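Local coordinates for protein putative alpha-L-fucosidase (Bacteroides thetaiotaomicron, PDB 3EYP) that probably hydrolyses alpha-L-fucosidic linkages as a glycoside hydrolase of family 29, with a TIM-barrel domain followed by an F5/8 type C domain, at residues Met154-Trp165 with Ile184-Phe195. Residues are numbered along the deposited sequence; the frame is centred on the assembly and turned at random.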
loop_
_atom_site.group_PDB
_atom_site.type_symbol
_atom_site.label_atom_id
_atom_site.label_comp_id
_atom_site.label_asym_id
_atom_site.label_seq_id
_atom_site.Cartn_x
_atom_site.Cartn_y
_atom_site.Cartn_z
ATOM N N MET A 154 -15.199 7.574 13.778
ATOM C CA MET A 154 -14.211 8.690 13.592
ATOM C C MET A 154 -14.058 9.568 14.837
ATOM O O MET A 154 -13.168 10.443 14.910
ATOM C CB MET A 154 -14.590 9.592 12.400
ATOM C CG MET A 154 -14.397 8.987 10.967
ATOM S SD MET A 154 -12.819 8.210 10.506
ATOM C CE MET A 154 -13.365 6.497 10.616
ATOM N N SER A 155 -14.931 9.303 15.807
ATOM C CA SER A 155 -14.999 10.071 17.049
ATOM C C SER A 155 -14.538 9.320 18.284
ATOM O O SER A 155 -13.946 9.902 19.186
ATOM C CB SER A 155 -16.417 10.594 17.308
ATOM O OG SER A 155 -16.907 11.460 16.292
ATOM N N ASP A 156 -14.896 8.057 18.402
ATOM C CA ASP A 156 -14.855 7.418 19.718
ATOM C C ASP A 156 -13.802 6.308 19.826
ATOM O O ASP A 156 -13.721 5.613 20.826
ATOM C CB ASP A 156 -16.228 6.834 20.122
ATOM C CG ASP A 156 -17.354 7.894 20.156
ATOM O OD1 ASP A 156 -17.103 9.050 20.563
ATOM O OD2 ASP A 156 -18.495 7.548 19.753
ATOM N N TYR A 157 -13.036 6.151 18.767
ATOM C CA TYR A 157 -12.126 5.008 18.641
ATOM C C TYR A 157 -10.675 5.356 18.404
ATOM O O TYR A 157 -9.891 4.593 17.837
ATOM C CB TYR A 157 -12.682 4.066 17.534
ATOM C CG TYR A 157 -13.894 3.308 18.007
ATOM C CD1 TYR A 157 -13.770 2.088 18.623
ATOM C CD2 TYR A 157 -15.175 3.861 17.892
ATOM C CE1 TYR A 157 -14.880 1.407 19.096
ATOM C CE2 TYR A 157 -16.256 3.178 18.324
ATOM C CZ TYR A 157 -16.114 1.952 18.923
ATOM O OH TYR A 157 -17.231 1.270 19.400
ATOM N N GLY A 158 -10.310 6.550 18.847
ATOM C CA GLY A 158 -8.916 6.996 18.768
ATOM C C GLY A 158 -8.507 7.517 17.390
ATOM O O GLY A 158 -9.312 7.845 16.601
ATOM N N LYS A 159 -7.228 7.648 17.140
ATOM C CA LYS A 159 -6.757 8.310 15.880
ATOM C C LYS A 159 -6.879 7.293 14.775
ATOM O O LYS A 159 -6.485 6.133 14.941
ATOM C CB LYS A 159 -5.282 8.758 15.938
ATOM C CG LYS A 159 -4.895 9.564 14.682
ATOM C CD LYS A 159 -3.554 10.290 14.801
ATOM C CE LYS A 159 -3.413 11.280 13.689
ATOM N NZ LYS A 159 -2.227 12.100 13.822
ATOM N N ILE A 160 -7.454 7.728 13.673
ATOM C CA ILE A 160 -7.707 6.857 12.525
ATOM C C ILE A 160 -6.854 7.372 11.339
ATOM O O ILE A 160 -6.941 8.555 10.956
ATOM C CB ILE A 160 -9.216 6.826 12.169
ATOM C CG1 ILE A 160 -10.146 6.398 13.334
ATOM C CG2 ILE A 160 -9.505 5.898 10.873
ATOM C CD1 ILE A 160 -10.010 5.005 13.830
ATOM N N TRP A 161 -6.035 6.468 10.776
ATOM C CA TRP A 161 -5.052 6.847 9.741
ATOM C C TRP A 161 -5.414 6.439 8.306
ATOM O O TRP A 161 -4.791 6.884 7.340
ATOM C CB TRP A 161 -3.676 6.277 10.076
ATOM C CG TRP A 161 -3.061 6.746 11.326
ATOM C CD1 TRP A 161 -3.227 6.211 12.575
ATOM C CD2 TRP A 161 -2.068 7.756 11.436
ATOM N NE1 TRP A 161 -2.417 6.869 13.468
ATOM C CE2 TRP A 161 -1.695 7.826 12.788
ATOM C CE3 TRP A 161 -1.457 8.623 10.515
ATOM C CZ2 TRP A 161 -0.748 8.734 13.244
ATOM C CZ3 TRP A 161 -0.520 9.533 10.980
ATOM C CH2 TRP A 161 -0.178 9.583 12.327
ATOM N N GLU A 162 -6.421 5.600 8.188
ATOM C CA GLU A 162 -7.021 5.277 6.869
ATOM C C GLU A 162 -8.467 4.908 6.982
ATOM O O GLU A 162 -8.866 4.183 7.893
ATOM C CB GLU A 162 -6.281 4.143 6.174
ATOM C CG GLU A 162 -6.643 3.971 4.706
ATOM C CD GLU A 162 -5.475 3.541 3.820
ATOM O OE1 GLU A 162 -4.304 3.766 4.235
ATOM O OE2 GLU A 162 -5.757 2.931 2.733
ATOM N N THR A 163 -9.251 5.444 6.045
ATOM C CA THR A 163 -10.663 5.020 5.845
ATOM C C THR A 163 -10.748 4.477 4.446
ATOM O O THR A 163 -10.268 5.095 3.507
ATOM C CB THR A 163 -11.652 6.201 6.034
ATOM O OG1 THR A 163 -11.675 6.593 7.403
ATOM C CG2 THR A 163 -13.057 5.850 5.659
ATOM N N TRP A 164 -11.316 3.287 4.326
ATOM C CA TRP A 164 -11.343 2.544 3.052
ATOM C C TRP A 164 -12.758 2.445 2.538
ATOM O O TRP A 164 -13.650 1.899 3.223
ATOM C CB TRP A 164 -10.809 1.159 3.248
ATOM C CG TRP A 164 -9.825 0.653 2.274
ATOM C CD1 TRP A 164 -8.498 0.920 2.237
ATOM C CD2 TRP A 164 -10.074 -0.275 1.223
ATOM N NE1 TRP A 164 -7.907 0.258 1.193
ATOM C CE2 TRP A 164 -8.845 -0.513 0.574
ATOM C CE3 TRP A 164 -11.222 -0.923 0.758
ATOM C CZ2 TRP A 164 -8.723 -1.393 -0.510
ATOM C CZ3 TRP A 164 -11.094 -1.785 -0.324
ATOM C CH2 TRP A 164 -9.843 -2.018 -0.921
ATOM N N TRP A 165 -12.935 2.905 1.296
ATOM C CA TRP A 165 -14.248 2.835 0.624
ATOM C C TRP A 165 -14.164 1.900 -0.566
ATOM O O TRP A 165 -13.670 2.281 -1.629
ATOM C CB TRP A 165 -14.749 4.201 0.170
ATOM C CG TRP A 165 -15.169 5.121 1.292
ATOM C CD1 TRP A 165 -15.631 4.745 2.501
ATOM C CD2 TRP A 165 -15.167 6.558 1.292
ATOM N NE1 TRP A 165 -15.923 5.826 3.260
ATOM C CE2 TRP A 165 -15.618 6.969 2.563
ATOM C CE3 TRP A 165 -14.827 7.532 0.349
ATOM C CZ2 TRP A 165 -15.777 8.316 2.911
ATOM C CZ3 TRP A 165 -14.943 8.872 0.699
ATOM C CH2 TRP A 165 -15.457 9.259 1.960
ATOM N N ILE A 184 -16.984 14.520 7.222
ATOM C CA ILE A 184 -16.870 13.923 8.559
ATOM C C ILE A 184 -15.485 13.441 8.813
ATOM O O ILE A 184 -14.880 13.759 9.825
ATOM C CB ILE A 184 -17.901 12.793 8.807
ATOM C CG1 ILE A 184 -19.295 13.416 8.838
ATOM C CG2 ILE A 184 -17.534 12.000 10.064
ATOM C CD1 ILE A 184 -20.401 12.549 8.307
ATOM N N VAL A 185 -14.999 12.630 7.900
ATOM C CA VAL A 185 -13.622 12.098 8.024
ATOM C C VAL A 185 -12.580 13.207 8.225
ATOM O O VAL A 185 -11.736 13.214 9.169
ATOM C CB VAL A 185 -13.252 11.110 6.847
ATOM C CG1 VAL A 185 -11.796 10.643 6.948
ATOM C CG2 VAL A 185 -14.205 9.825 6.825
ATOM N N ARG A 186 -12.686 14.196 7.358
ATOM C CA ARG A 186 -11.654 15.236 7.233
ATOM C C ARG A 186 -11.672 16.104 8.510
ATOM O O ARG A 186 -10.643 16.488 9.058
ATOM C CB ARG A 186 -11.914 16.050 5.976
ATOM C CG ARG A 186 -10.726 16.701 5.342
ATOM C CD ARG A 186 -9.881 15.746 4.477
ATOM N NE ARG A 186 -9.193 14.895 5.403
ATOM C CZ ARG A 186 -8.729 13.684 5.143
ATOM N NH1 ARG A 186 -8.779 13.157 3.913
ATOM N NH2 ARG A 186 -8.174 13.039 6.127
ATOM N N GLU A 187 -12.868 16.391 8.992
ATOM C CA GLU A 187 -13.014 17.202 10.206
ATOM C C GLU A 187 -12.530 16.490 11.459
ATOM O O GLU A 187 -11.767 17.018 12.270
ATOM C CB GLU A 187 -14.453 17.689 10.371
ATOM C CG GLU A 187 -14.704 18.211 11.786
ATOM C CD GLU A 187 -16.089 18.759 11.966
ATOM O OE1 GLU A 187 -16.904 18.096 12.653
ATOM O OE2 GLU A 187 -16.362 19.864 11.428
ATOM N N LYS A 188 -12.916 15.242 11.595
ATOM C CA LYS A 188 -12.651 14.544 12.833
ATOM C C LYS A 188 -11.274 13.933 12.878
ATOM O O LYS A 188 -10.721 13.734 13.929
ATOM C CB LYS A 188 -13.697 13.450 13.056
ATOM C CG LYS A 188 -15.069 14.056 13.270
ATOM C CD LYS A 188 -16.081 13.034 13.732
ATOM C CE LYS A 188 -17.397 13.702 14.137
ATOM N NZ LYS A 188 -17.334 14.145 15.583
ATOM N N GLN A 189 -10.773 13.588 11.697
ATOM C CA GLN A 189 -9.509 12.842 11.524
ATOM C C GLN A 189 -8.624 13.458 10.424
ATOM O O GLN A 189 -8.482 12.902 9.315
ATOM C CB GLN A 189 -9.838 11.390 11.169
ATOM C CG GLN A 189 -10.599 10.615 12.288
ATOM C CD GLN A 189 -9.752 10.367 13.522
ATOM O OE1 GLN A 189 -8.516 10.492 13.476
ATOM N NE2 GLN A 189 -10.399 9.925 14.633
ATOM N N PRO A 190 -8.010 14.603 10.711
ATOM C CA PRO A 190 -7.387 15.300 9.594
ATOM C C PRO A 190 -6.193 14.547 8.960
ATOM O O PRO A 190 -5.807 14.827 7.844
ATOM C CB PRO A 190 -7.000 16.666 10.187
ATOM C CG PRO A 190 -7.250 16.591 11.653
ATOM C CD PRO A 190 -8.055 15.388 11.957
ATOM N N ASP A 191 -5.653 13.561 9.643
ATOM C CA ASP A 191 -4.509 12.831 9.094
ATOM C C ASP A 191 -4.955 11.541 8.387
ATOM O O ASP A 191 -4.139 10.743 7.907
ATOM C CB ASP A 191 -3.503 12.495 10.182
ATOM C CG ASP A 191 -2.631 13.700 10.576
ATOM O OD1 ASP A 191 -2.761 14.794 9.982
ATOM O OD2 ASP A 191 -1.804 13.521 11.485
ATOM N N CYS A 192 -6.260 11.378 8.303
ATOM C CA CYS A 192 -6.826 10.143 7.752
ATOM C C CYS A 192 -6.803 10.140 6.224
ATOM O O CYS A 192 -7.395 10.955 5.549
ATOM C CB CYS A 192 -8.244 9.876 8.250
ATOM S SG CYS A 192 -8.845 8.192 7.735
ATOM N N VAL A 193 -6.125 9.148 5.712
ATOM C CA VAL A 193 -6.000 8.895 4.258
ATOM C C VAL A 193 -7.226 8.149 3.805
ATOM O O VAL A 193 -7.652 7.149 4.405
ATOM C CB VAL A 193 -4.775 7.992 3.957
ATOM C CG1 VAL A 193 -4.781 7.551 2.549
ATOM C CG2 VAL A 193 -3.461 8.662 4.279
ATOM N N ILE A 194 -7.821 8.654 2.742
ATOM C CA ILE A 194 -8.984 8.017 2.131
ATOM C C ILE A 194 -8.672 7.216 0.860
ATOM O O ILE A 194 -8.160 7.772 -0.121
ATOM C CB ILE A 194 -10.063 9.023 1.842
ATOM C CG1 ILE A 194 -10.568 9.662 3.144
ATOM C CG2 ILE A 194 -11.201 8.360 1.032
ATOM C CD1 ILE A 194 -11.474 10.904 2.858
ATOM N N PHE A 195 -8.932 5.912 0.938
ATOM C CA PHE A 195 -8.890 5.018 -0.267
ATOM C C PHE A 195 -10.266 5.173 -0.866
ATOM O O PHE A 195 -11.270 4.767 -0.269
ATOM C CB PHE A 195 -8.606 3.555 0.073
ATOM C CG PHE A 195 -8.675 2.632 -1.101
ATOM C CD1 PHE A 195 -7.519 2.297 -1.828
ATOM C CD2 PHE A 195 -9.877 2.066 -1.476
ATOM C CE1 PHE A 195 -7.571 1.432 -2.932
ATOM C CE2 PHE A 195 -9.939 1.157 -2.583
ATOM C CZ PHE A 195 -8.791 0.859 -3.301
HETATM O O HOH W 1 -11.912 12.756 16.472
#
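The amide of Gln189, the first residue past helix 175-188, is gripped by the backbone of Met154, Gly158 and Ile160 in the loop leading into strand 162-164. CB lies near Ile160 O, and CG meets the sulfur of Met154, SD to CG being 3.7 Å. A turn about the CB-CG bond (chi2 -68°) then brings the amide toward the loop backbone. OE1 accepts a nearly straight bond from Ile160 N at 3.0 Å, although the donor stands well above the carbonyl plane. NE2 donates twice, to Met154 O at 2.8 Å and, less straight, to Gly158 O at 3.1 Å. Three bonds therefore fix the amide's rotation. Nearer the surface, a salt bridge of 2.8 Å links Lys159 NZ to Asp191 OD2, the ammonium meeting OD2 on its anti side and tilted out of the carboxylate plane.

Parallel pairing follows, evidenced by four backbone bonds from Val193 N to Trp161 O through Trp165 N to Phe195 O. On the face carrying Thr163 and Ile194, Cys192 SG, from just before the strand, lies 3.3 Å from Thr163 OG1, a buried hydroxyl without a hydrogen-bonding partner. On the face carrying Trp164 and Phe195, the Phe195 ring stacks, offset, on the six-membered ring of Trp164, with planes 1° apart and centroids 3.9 Å apart. Trp164 NE1 bonds to Glu253, and an alanine at Trp164 would probably leave that carboxylate without this donor and one face of Phe195 uncovered.

A glycerol, probably from the crystallisation liquor, lies beside Trp164, consistent with a pocket at the C-terminal ends of the strands. Strand 162-164, helix 175-188 and strand 193-195 form a beta-alpha-beta unit of the TIM barrel, with strand 119-124 flanking 162-164 and helix 12-20 touching Glu162 and Val193.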